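Local coordinates for autoinducer 2-binding protein LsrB (Clostridium saccharobutylicum DSM 13864, PDB 6DSP), which binds the quorum-sensing signal autoinducer-2 in its cyclic tetrahydroxytetrahydrofuran form, as a receptor of the bacterial solute-binding protein family, at residues A[22-27]-A[279-284]; A[106-111]-A[116-121]; A[128-133]-A[169-174]; A[174-179]-A[186-191]. All coordinates share one frame; numbering follows the deposited sequence.

Contact 1: residues A[22-27]-A[279-284]; sequences VTVTFI and MGCYMA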
# COMPACT_ATOMS: atom_id res chain seq x y z
N VAL A 22 20.74 12.07 13.81
CA VAL A 22 20.10 10.78 13.51
C VAL A 22 19.86 10.66 12.02
O VAL A 22 19.42 11.62 11.38
CB VAL A 22 18.77 10.63 14.28
CG1 VAL A 22 18.06 9.37 13.90
CG2 VAL A 22 19.04 10.66 15.77
N THR A 23 20.14 9.48 11.48
CA THR A 23 19.78 9.14 10.11
C THR A 23 18.81 7.97 10.14
O THR A 23 19.07 6.94 10.79
CB THR A 23 21.02 8.77 9.27
OG1 THR A 23 21.88 9.91 9.14
CG2 THR A 23 20.59 8.30 7.88
N VAL A 24 17.70 8.14 9.43
CA VAL A 24 16.74 7.07 9.16
C VAL A 24 16.88 6.65 7.70
O VAL A 24 16.80 7.50 6.81
CB VAL A 24 15.30 7.53 9.43
CG1 VAL A 24 14.32 6.39 9.13
CG2 VAL A 24 15.14 8.04 10.86
N THR A 25 17.07 5.35 7.46
CA THR A 25 17.09 4.81 6.10
C THR A 25 15.66 4.42 5.74
O THR A 25 15.04 3.60 6.44
CB THR A 25 18.03 3.61 5.98
OG1 THR A 25 19.34 3.98 6.43
CG2 THR A 25 18.09 3.11 4.55
N PHE A 26 15.11 5.07 4.73
CA PHE A 26 13.72 4.89 4.33
C PHE A 26 13.72 4.00 3.10
O PHE A 26 14.25 4.38 2.04
CB PHE A 26 13.12 6.27 4.04
CG PHE A 26 11.64 6.27 3.68
CD1 PHE A 26 10.72 5.60 4.48
CD2 PHE A 26 11.16 7.01 2.62
CE1 PHE A 26 9.34 5.70 4.20
CE2 PHE A 26 9.80 7.08 2.34
CZ PHE A 26 8.90 6.40 3.11
N ILE A 27 13.14 2.81 3.23
CA ILE A 27 13.25 1.77 2.21
C ILE A 27 11.86 1.50 1.62
O ILE A 27 10.95 1.09 2.34
CB ILE A 27 13.85 0.47 2.76
CG1 ILE A 27 15.21 0.75 3.42
CG2 ILE A 27 13.96 -0.57 1.62
CD1 ILE A 27 15.84 -0.45 4.10
N MET A 279 5.63 10.12 8.73
CA MET A 279 5.30 9.58 10.04
C MET A 279 6.13 8.35 10.37
O MET A 279 6.59 8.19 11.51
CB MET A 279 3.81 9.26 10.11
CG MET A 279 2.92 10.51 10.15
SD MET A 279 1.19 10.11 9.83
CE MET A 279 0.83 9.15 11.28
N GLY A 280 6.30 7.44 9.40
CA GLY A 280 7.12 6.27 9.64
C GLY A 280 8.54 6.65 10.00
O GLY A 280 9.12 6.12 10.95
N CYS A 281 9.10 7.60 9.27
CA CYS A 281 10.45 8.06 9.57
C CYS A 281 10.51 8.79 10.90
O CYS A 281 11.49 8.64 11.64
CB CYS A 281 10.96 8.96 8.45
SG CYS A 281 11.28 8.06 6.92
N TYR A 282 9.47 9.55 11.24
CA TYR A 282 9.44 10.21 12.55
C TYR A 282 9.44 9.19 13.69
O TYR A 282 10.17 9.36 14.69
CB TYR A 282 8.23 11.14 12.70
CG TYR A 282 8.35 11.93 13.98
CD1 TYR A 282 9.05 13.13 14.00
CD2 TYR A 282 7.83 11.45 15.18
CE1 TYR A 282 9.22 13.85 15.18
CE2 TYR A 282 8.00 12.17 16.38
CZ TYR A 282 8.69 13.37 16.36
OH TYR A 282 8.87 14.12 17.51
N MET A 283 8.62 8.14 13.58
CA MET A 283 8.60 7.13 14.65
C MET A 283 9.96 6.48 14.81
O MET A 283 10.41 6.25 15.93
CB MET A 283 7.52 6.09 14.36
CG MET A 283 6.08 6.67 14.40
SD MET A 283 5.67 7.58 15.94
CE MET A 283 5.89 6.27 17.15
N ALA A 284 10.62 6.15 13.68
CA ALA A 284 11.97 5.59 13.75
C ALA A 284 12.94 6.55 14.44
O ALA A 284 13.71 6.14 15.31
CB ALA A 284 12.43 5.25 12.36

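Contact 2: residues A[106-111]-A[116-121]; sequences VTTWDS and SVRKVM. With PAV ((2R,4S)-2-methyl-2,3,3,4-tetrahydroxytetrahydrofuran), chain C.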
# COMPACT_ATOMS: atom_id res chain seq x y z
N VAL A 106 14.28 -0.52 14.17
CA VAL A 106 13.54 -1.01 13.00
C VAL A 106 12.07 -0.62 13.12
O VAL A 106 11.41 -0.96 14.11
CB VAL A 106 13.69 -2.54 12.84
CG1 VAL A 106 12.87 -3.03 11.66
CG2 VAL A 106 15.19 -2.93 12.68
N THR A 107 11.57 0.08 12.11
CA THR A 107 10.14 0.37 11.99
C THR A 107 9.69 -0.01 10.59
O THR A 107 10.51 -0.18 9.67
CB THR A 107 9.81 1.87 12.22
OG1 THR A 107 10.44 2.68 11.21
CG2 THR A 107 10.22 2.35 13.63
N THR A 108 8.37 -0.07 10.39
CA THR A 108 7.82 -0.35 9.07
C THR A 108 6.77 0.69 8.70
O THR A 108 6.25 1.42 9.55
CB THR A 108 7.22 -1.76 8.99
OG1 THR A 108 6.38 -1.94 10.14
CG2 THR A 108 8.32 -2.82 9.00
N TRP A 109 6.44 0.74 7.41
CA TRP A 109 5.32 1.53 6.92
C TRP A 109 4.77 0.80 5.72
O TRP A 109 5.51 0.05 5.06
CB TRP A 109 5.81 2.95 6.57
CG TRP A 109 6.66 3.01 5.32
CD1 TRP A 109 7.93 2.47 5.15
CD2 TRP A 109 6.28 3.53 4.05
NE1 TRP A 109 8.35 2.66 3.84
CE2 TRP A 109 7.35 3.29 3.13
CE3 TRP A 109 5.14 4.18 3.58
CZ2 TRP A 109 7.30 3.69 1.79
CZ3 TRP A 109 5.09 4.58 2.24
CH2 TRP A 109 6.18 4.34 1.37
N ASP A 110 3.49 1.03 5.41
CA ASP A 110 2.86 0.57 4.17
C ASP A 110 2.60 -0.94 4.18
O ASP A 110 1.43 -1.35 4.25
CB ASP A 110 3.66 1.05 2.95
CG ASP A 110 3.08 0.57 1.64
OD1 ASP A 110 1.84 0.71 1.47
OD2 ASP A 110 3.87 0.13 0.75
N SER A 111 3.64 -1.76 4.15
CA SER A 111 3.48 -3.22 4.21
C SER A 111 4.38 -3.78 5.31
O SER A 111 5.62 -3.62 5.26
CB SER A 111 3.80 -3.87 2.87
OG SER A 111 3.47 -5.25 3.00
N SER A 116 7.34 -9.20 15.58
CA SER A 116 8.42 -9.48 16.52
C SER A 116 9.76 -8.91 16.08
O SER A 116 10.71 -8.87 16.89
CB SER A 116 8.53 -10.99 16.75
OG SER A 116 9.05 -11.62 15.57
N VAL A 117 9.86 -8.41 14.84
CA VAL A 117 11.14 -7.89 14.35
C VAL A 117 11.05 -6.42 13.95
O VAL A 117 11.96 -5.91 13.29
CB VAL A 117 11.77 -8.76 13.25
CG1 VAL A 117 11.90 -10.20 13.75
CG2 VAL A 117 11.00 -8.71 11.95
N ARG A 118 10.00 -5.71 14.35
CA ARG A 118 9.98 -4.26 14.20
C ARG A 118 9.23 -3.66 15.39
O ARG A 118 8.44 -4.34 16.06
CB ARG A 118 9.30 -3.85 12.88
CG ARG A 118 7.83 -4.41 12.66
CD ARG A 118 6.84 -3.50 13.30
NE ARG A 118 5.47 -3.93 13.01
CZ ARG A 118 4.55 -4.06 13.96
NH1 ARG A 118 4.85 -3.81 15.24
NH2 ARG A 118 3.32 -4.38 13.62
N LYS A 119 9.47 -2.37 15.64
CA LYS A 119 8.88 -1.69 16.79
C LYS A 119 7.50 -1.11 16.47
O LYS A 119 6.51 -1.51 17.06
CB LYS A 119 9.84 -0.64 17.38
CG LYS A 119 11.23 -1.20 17.77
CD LYS A 119 11.14 -2.60 18.38
CE LYS A 119 10.45 -2.62 19.72
NZ LYS A 119 10.32 -4.04 20.31
N VAL A 120 7.42 -0.22 15.50
CA VAL A 120 6.17 0.41 15.13
C VAL A 120 5.99 0.25 13.63
O VAL A 120 6.94 0.37 12.85
CB VAL A 120 6.19 1.91 15.48
CG1 VAL A 120 4.97 2.64 14.92
CG2 VAL A 120 6.25 2.08 17.00
N MET A 121 4.75 -0.01 13.23
CA MET A 121 4.29 0.00 11.84
C MET A 121 3.37 1.21 11.64
O MET A 121 2.46 1.40 12.45
CB MET A 121 3.49 -1.27 11.59
CG MET A 121 2.63 -1.28 10.34
SD MET A 121 3.58 -1.27 8.81
CE MET A 121 2.20 -1.26 7.68
O2 PAV C . -1.49 -0.42 -3.02
C2 PAV C . -0.19 0.16 -2.78
C1 PAV C . -0.18 1.70 -2.96
O5 PAV C . 0.65 -0.32 -3.96
C5 PAV C . 1.95 -0.31 -3.56
C4 PAV C . 1.97 -0.04 -2.04
O4 PAV C . 2.88 -0.91 -1.39
C3 PAV C . 0.50 -0.26 -1.68
O3 PAV C . 0.15 0.52 -0.56
O13 PAV C . 0.25 -1.63 -1.45

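Contact 3: residues A[128-133]-A[169-174]; sequences EQLGQM and NSWQVE. With PAV ((2R,4S)-2-methyl-2,3,3,4-tetrahydroxytetrahydrofuran), chain C.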
# COMPACT_ATOMS: atom_id res chain seq x y z
N GLU A 128 -9.77 -4.65 6.94
CA GLU A 128 -11.22 -4.57 6.73
C GLU A 128 -11.60 -3.25 6.08
O GLU A 128 -12.38 -3.23 5.11
CB GLU A 128 -11.96 -4.80 8.06
CG GLU A 128 -13.46 -4.96 7.85
CD GLU A 128 -14.20 -5.33 9.13
OE1 GLU A 128 -13.54 -5.82 10.07
OE2 GLU A 128 -15.45 -5.13 9.18
N GLN A 129 -11.05 -2.13 6.58
CA GLN A 129 -11.34 -0.82 6.01
C GLN A 129 -10.94 -0.78 4.54
O GLN A 129 -11.68 -0.29 3.68
CB GLN A 129 -10.52 0.28 6.72
CG GLN A 129 -11.02 0.79 8.05
CD GLN A 129 -10.10 1.90 8.54
OE1 GLN A 129 -8.84 1.78 8.51
NE2 GLN A 129 -10.70 2.99 8.97
N LEU A 130 -9.72 -1.24 4.25
CA LEU A 130 -9.18 -1.07 2.91
C LEU A 130 -9.79 -2.07 1.93
O LEU A 130 -10.12 -1.71 0.80
CB LEU A 130 -7.64 -1.15 2.94
CG LEU A 130 -7.01 0.04 3.65
CD1 LEU A 130 -5.59 -0.25 4.11
CD2 LEU A 130 -7.04 1.27 2.73
N GLY A 131 -10.00 -3.33 2.37
CA GLY A 131 -10.70 -4.27 1.51
C GLY A 131 -12.10 -3.80 1.16
O GLY A 131 -12.52 -3.87 0.00
N GLN A 132 -12.84 -3.28 2.16
CA GLN A 132 -14.20 -2.81 1.90
C GLN A 132 -14.19 -1.55 1.04
O GLN A 132 -15.05 -1.37 0.17
CB GLN A 132 -14.91 -2.60 3.23
CG GLN A 132 -15.14 -3.94 3.89
CD GLN A 132 -15.75 -3.87 5.25
OE1 GLN A 132 -15.63 -4.83 6.04
NE2 GLN A 132 -16.44 -2.77 5.55
N MET A 133 -13.20 -0.65 1.25
CA MET A 133 -13.09 0.53 0.41
C MET A 133 -12.92 0.13 -1.05
O MET A 133 -13.57 0.72 -1.93
CB MET A 133 -11.88 1.35 0.87
CG MET A 133 -11.64 2.60 0.05
SD MET A 133 -10.11 3.33 0.68
CE MET A 133 -9.94 4.73 -0.45
N ASN A 169 -2.23 -8.68 0.25
CA ASN A 169 -2.95 -9.92 0.50
C ASN A 169 -3.94 -9.79 1.66
O ASN A 169 -5.02 -10.39 1.60
CB ASN A 169 -1.96 -11.07 0.69
CG ASN A 169 -1.35 -11.47 -0.62
OD1 ASN A 169 -2.00 -12.15 -1.41
ND2 ASN A 169 -0.15 -11.00 -0.89
N SER A 170 -3.63 -9.00 2.68
CA SER A 170 -4.60 -8.84 3.76
C SER A 170 -5.86 -8.16 3.25
O SER A 170 -6.97 -8.49 3.69
CB SER A 170 -3.99 -8.11 4.97
OG SER A 170 -3.81 -6.72 4.75
N TRP A 171 -5.72 -7.23 2.30
CA TRP A 171 -6.89 -6.58 1.73
C TRP A 171 -7.70 -7.54 0.87
O TRP A 171 -8.93 -7.49 0.89
CB TRP A 171 -6.49 -5.35 0.93
CG TRP A 171 -5.59 -4.40 1.65
CD1 TRP A 171 -5.42 -4.26 2.99
CD2 TRP A 171 -4.64 -3.53 1.03
NE1 TRP A 171 -4.43 -3.34 3.25
CE2 TRP A 171 -3.93 -2.89 2.06
CE3 TRP A 171 -4.31 -3.23 -0.30
CZ2 TRP A 171 -2.93 -1.95 1.79
CZ3 TRP A 171 -3.30 -2.32 -0.56
CH2 TRP A 171 -2.62 -1.70 0.48
N GLN A 172 -7.03 -8.37 0.07
CA GLN A 172 -7.73 -9.35 -0.75
C GLN A 172 -8.52 -10.30 0.12
O GLN A 172 -9.69 -10.56 -0.15
CB GLN A 172 -6.73 -10.09 -1.64
CG GLN A 172 -7.34 -10.94 -2.72
CD GLN A 172 -7.68 -12.35 -2.33
OE1 GLN A 172 -7.66 -12.72 -1.19
NE2 GLN A 172 -8.04 -13.13 -3.33
N VAL A 173 -7.94 -10.74 1.22
CA VAL A 173 -8.65 -11.68 2.09
C VAL A 173 -9.90 -11.04 2.65
O VAL A 173 -10.98 -11.64 2.66
CB VAL A 173 -7.71 -12.20 3.20
CG1 VAL A 173 -8.51 -12.91 4.26
CG2 VAL A 173 -6.65 -13.11 2.60
N GLU A 174 -9.79 -9.80 3.14
CA GLU A 174 -10.95 -9.13 3.71
C GLU A 174 -11.95 -8.72 2.65
O GLU A 174 -13.17 -8.81 2.88
CB GLU A 174 -10.50 -7.92 4.52
CG GLU A 174 -9.77 -8.30 5.82
CD GLU A 174 -10.62 -9.23 6.68
OE1 GLU A 174 -11.81 -8.93 6.84
OE2 GLU A 174 -10.09 -10.27 7.12
O2 PAV C . -1.49 -0.42 -3.02
C2 PAV C . -0.19 0.16 -2.78
C1 PAV C . -0.18 1.70 -2.96
O5 PAV C . 0.65 -0.32 -3.96
C5 PAV C . 1.95 -0.31 -3.56
C4 PAV C . 1.97 -0.04 -2.04
O4 PAV C . 2.88 -0.91 -1.39
C3 PAV C . 0.50 -0.26 -1.68
O3 PAV C . 0.15 0.52 -0.56
O13 PAV C . 0.25 -1.63 -1.45

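Contact 4: residues A[174-179]-A[186-191]; sequences EGEKYI and WQNVAP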
# COMPACT_ATOMS: atom_id res chain seq x y z
N GLU A 174 -9.79 -9.80 3.14
CA GLU A 174 -10.95 -9.13 3.71
C GLU A 174 -11.95 -8.72 2.65
O GLU A 174 -13.17 -8.81 2.88
CB GLU A 174 -10.50 -7.92 4.52
CG GLU A 174 -9.77 -8.30 5.82
CD GLU A 174 -10.62 -9.23 6.68
OE1 GLU A 174 -11.81 -8.93 6.84
OE2 GLU A 174 -10.09 -10.27 7.12
N GLY A 175 -11.47 -8.29 1.48
CA GLY A 175 -12.39 -7.93 0.40
C GLY A 175 -13.17 -9.12 -0.10
O GLY A 175 -14.36 -9.02 -0.38
N GLU A 176 -12.51 -10.28 -0.20
CA GLU A 176 -13.21 -11.49 -0.62
C GLU A 176 -14.26 -11.90 0.40
O GLU A 176 -15.35 -12.32 0.02
CB GLU A 176 -12.23 -12.64 -0.85
CG GLU A 176 -11.45 -12.56 -2.14
CD GLU A 176 -12.35 -12.80 -3.36
OE1 GLU A 176 -12.82 -11.82 -3.91
OE2 GLU A 176 -12.65 -13.96 -3.73
N LYS A 177 -13.94 -11.83 1.70
CA LYS A 177 -14.95 -12.15 2.71
C LYS A 177 -16.15 -11.21 2.59
O LYS A 177 -17.31 -11.64 2.70
CB LYS A 177 -14.33 -12.03 4.10
CG LYS A 177 -13.35 -13.11 4.49
CD LYS A 177 -12.82 -12.80 5.89
CE LYS A 177 -11.72 -13.72 6.32
NZ LYS A 177 -11.03 -13.16 7.53
N TYR A 178 -15.89 -9.93 2.36
CA TYR A 178 -16.94 -8.94 2.24
C TYR A 178 -17.80 -9.21 1.02
O TYR A 178 -19.04 -9.19 1.10
CB TYR A 178 -16.30 -7.56 2.19
CG TYR A 178 -17.24 -6.37 2.08
CD1 TYR A 178 -18.05 -5.99 3.16
CD2 TYR A 178 -17.29 -5.61 0.92
CE1 TYR A 178 -18.87 -4.90 3.07
CE2 TYR A 178 -18.11 -4.53 0.83
CZ TYR A 178 -18.90 -4.16 1.90
OH TYR A 178 -19.69 -3.06 1.83
N ILE A 179 -17.17 -9.48 -0.13
CA ILE A 179 -17.93 -9.80 -1.34
C ILE A 179 -18.80 -11.03 -1.12
O ILE A 179 -19.98 -11.05 -1.48
CB ILE A 179 -16.98 -10.00 -2.54
CG1 ILE A 179 -16.36 -8.66 -2.95
CG2 ILE A 179 -17.73 -10.64 -3.72
CD1 ILE A 179 -15.22 -8.79 -3.94
N TRP A 186 -21.87 -12.20 -6.98
CA TRP A 186 -20.68 -11.93 -7.77
C TRP A 186 -19.88 -13.21 -7.97
O TRP A 186 -19.90 -14.13 -7.13
CB TRP A 186 -19.80 -10.89 -7.07
CG TRP A 186 -20.36 -9.48 -6.99
CD1 TRP A 186 -21.67 -9.08 -7.13
CD2 TRP A 186 -19.62 -8.29 -6.71
NE1 TRP A 186 -21.77 -7.72 -6.98
CE2 TRP A 186 -20.52 -7.21 -6.72
CE3 TRP A 186 -18.25 -8.02 -6.47
CZ2 TRP A 186 -20.12 -5.89 -6.47
CZ3 TRP A 186 -17.86 -6.72 -6.23
CH2 TRP A 186 -18.77 -5.67 -6.23
N GLN A 187 -19.13 -13.25 -9.07
CA GLN A 187 -18.35 -14.42 -9.45
C GLN A 187 -16.91 -14.00 -9.64
O GLN A 187 -16.60 -13.18 -10.52
CB GLN A 187 -18.87 -15.00 -10.77
CG GLN A 187 -20.33 -15.47 -10.68
CD GLN A 187 -20.86 -15.98 -12.00
OE1 GLN A 187 -20.10 -16.14 -12.96
NE2 GLN A 187 -22.16 -16.27 -12.05
N ASN A 188 -16.02 -14.57 -8.85
CA ASN A 188 -14.60 -14.32 -9.04
C ASN A 188 -14.14 -15.23 -10.17
O ASN A 188 -14.10 -16.46 -10.03
CB ASN A 188 -13.83 -14.59 -7.75
CG ASN A 188 -12.37 -14.22 -7.87
OD1 ASN A 188 -11.79 -14.28 -8.95
ND2 ASN A 188 -11.75 -13.82 -6.76
N VAL A 189 -13.84 -14.63 -11.33
CA VAL A 189 -13.50 -15.42 -12.51
C VAL A 189 -12.05 -15.90 -12.52
O VAL A 189 -11.65 -16.63 -13.45
CB VAL A 189 -13.87 -14.70 -13.83
CG1 VAL A 189 -15.35 -14.44 -13.87
CG2 VAL A 189 -13.12 -13.37 -13.99
N ALA A 190 -11.23 -15.49 -11.55
CA ALA A 190 -9.82 -15.90 -11.49
C ALA A 190 -9.39 -15.89 -10.04
O ALA A 190 -8.65 -15.00 -9.59
CB ALA A 190 -8.96 -14.97 -12.35
N PRO A 191 -9.83 -16.88 -9.26
CA PRO A 191 -9.57 -16.85 -7.81
C PRO A 191 -8.10 -16.94 -7.42
O PRO A 191 -7.77 -16.55 -6.29
CB PRO A 191 -10.39 -18.02 -7.25
CG PRO A 191 -10.83 -18.82 -8.41
CD PRO A 191 -10.69 -18.00 -9.67

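Contact 1: residues A[22-27]-A[279-284]
Val24 and Phe26 of strand 23-27 meet Cys281 and Ala284 of helix 273-288 in a helix-on-sheet packing that belongs to the alpha/beta lobe of a periplasmic binding protein. The evidence for this layered geometry is an axis separation of 8.7 Å and an angle of 142° between the N-to-C directions, so the helix runs roughly counter to the strand. Val24 points toward the helix, whereas Thr25 points away from it, to the sheet face on which helix 64-76 lies. No hydrogen bond crosses the interface; dispersion and a sulfur-aromatic contact carry it.

Val24 inserts a forked end between two helix positions. Its CG1 lies 3.9 Å from Ala284 CB, and its CG2 is 3.8 Å from the backbone O of Cys281. The CA atoms of Val24 and Cys281 are 6.4 Å apart, and the small residues Cys281 and Ala284 are consistent with that approach. Beyond the pair, Ala284 and Val24 also reach Ala81 of the neighbouring strand, while Cys281 and Phe26 share Val54 of the edge strand, which closes this part of the core on both flanks.

Phe26 meets the sulfur of Cys281 with its CB and with the near side of its ring, CG and CD1. With CG anti to the backbone N (chi1 -177°), the ring is carried toward the helix, beside that sulfur. The thiol sits obliquely to the ring, 4.0 Å from its centroid and 34° off the normal, and its closest ring atom is CD1, with SG to CD1 at 3.5 Å.

Contact 2: residues A[106-111]-A[116-121]
Thr108 and Met121 face each other in a parallel bridge between strands 105-109 and 120-123, with both side chains on the same face of the sheet and crossing at about a right angle. The two chains are clasped by backbone bonds from Thr108 N to Val120 O (2.9 Å) and from Lys119 N to Val106 O (2.8 Å). Met121 has CG anti to its backbone N and then bends at chi2 (67°), which brings SD back beside Thr108 OG1 at 3.2 Å and lets CE go on to the backbone N of Asp110 (3.5 Å).

Arg118 crosses Thr108 at a similar angle from the other flank: its CD lies 3.6 Å from Thr108 OG1. The hydroxyl is thus bracketed by a thioether and an aliphatic shaft, while its own hydrogen bond goes to Asp112, which also takes the Arg118 guanidinium in a salt bridge. Farther back, Val106 CG1 rests on the carbonyl O of Val117.

Past the strand end the chain makes a gamma turn centred on Asp110, closed by Ser111 N to Trp109 O (2.8 Å). The Asp110 carboxylate then accepts from the ligand twice, from PAV O3 through OD1 (2.6 Å) and from O4 through OD2. Ser85 and Gln124 bond the same oxygens, so they probably fix the rotation of the carboxylate, and its use of both oxygens is consistent with recognition of the hydroxyls on neighbouring carbons C3 and C4 of the sugar-like ring.

Contact 3: residues A[128-133]-A[169-174]
Gly131 and Trp171 mark the crossing of helix segments 128-133 and 169-174, whose axes approach to 7.7 Å at a signed angle of -66°, the two CA atoms being 4.5 Å apart. Such a close crossing rests on the glycine: with no side chain in between, Gly131 CA lies 3.7 Å from the carbonyl O of Trp171, and backbone meets backbone.

The side chains of Leu130 and Trp171 leave the crossing side by side and point the same way. Leu130 CB sits over one face of the indole, 3.9 Å from the centroid of the five-membered ring and 12° off its normal, a CH-pi contact. Leu130 CD1 lies 3.4 Å from Trp171 NE1 and 3.7 Å from Trp171 CE2, and it also reaches CZ2, so the leucine follows the indole from its pyrrole part toward its benzene part.

At its far end the same indole enters the ligand pocket. Trp171 CH2 comes within 3.5 Å of PAV O13, while PAV O2 meets the ring edge in plane, near CZ3. Leu130, over a face of the indole, is thus a second-shell residue, consistent with a role in positioning it.

Glu174, with CG anti to its carbonyl carbon (chi1 -71°), lays CB and CG against the start of the other segment, CG being 3.8 Å from Glu128 N; Glu128 is exposed here and Glu174 partly so.

Around the crossing, Pro127 at the start of helix 127-144 touches Ser170, Trp171 and Glu174. Phe250, in the loop that follows strand 246-249, meets the Trp171 ring edge-to-face and also touches Leu130, while Gln172 turns to strand 155-160.

Contact 4: residues A[174-179]-A[186-191]
Ile179 and Trp186 form the tightly packed part of this contact, and Glu176 with Asn188 its looser, more exposed part. The backbones report the difference: the CA atoms of Ile179 and Trp186 are 7.3 Å apart, those of Glu176 and Asn188 9.0 Å. At the buried end the two side chains cross at about a right angle, and all three outer carbons of Ile179 bear on the indole near CE3, the closest being CG2 at 3.8 Å. Tyr183 stacks on the Trp186 ring, and Pro149 O takes its NE1.

Toward solvent a single hydrogen bond joins the two segments. Asn188, its CG anti to the backbone N (chi1 -175°), sends its amide toward Glu176, and ND2 donates to Glu176 OE2 over 3.2 Å, with an angle of 159° at the hydrogen. OE2 lies nearly in the amide plane, but ND2 meets it from above the carboxylate plane, 56° out of it, so the bond is probably of modest strength. Glu176 OE1 is gripped by Tyr156 and Trp158. Asn188 is itself held by an Asx turn, its OD1 accepting from Ala190 N at 2.9 Å. On the helix's outer side, Lys177 NZ pairs with Glu174 OE2 (3.1 Å) in a salt bridge.

The contact joins helix 166-182 to strand 187-195, the edge of the four-stranded sheet, within the beta-alpha-beta unit that starts at strand 155-160; Tyr156 of that strand touches Ile179 and Asn188, and Val135 of helix 127-144 packs on Ile179.

Overall arrangement
The four contacts divide into two pairs, one in each lobe, with the ligand in the cleft between them. Contacts 1 and 2 share the larger sheet, their centres about 11 Å apart, and touch where Phe26 CE1 meets Trp109 NE1 at 3.2 Å. Contacts 3 and 4 are equally close, share Glu174 on helix 166-182, and touch through Gln132 CG and Tyr178 CD1. Contacts 2 and 3 both reach PAV, one through Asp110 and the other through Trp171, although their centres are about 20 Å apart; Lys29, Gln168, Asp167 and Ser225 also bond it. Contacts 1 and 4 are the most distant pair, about 36 Å between centres.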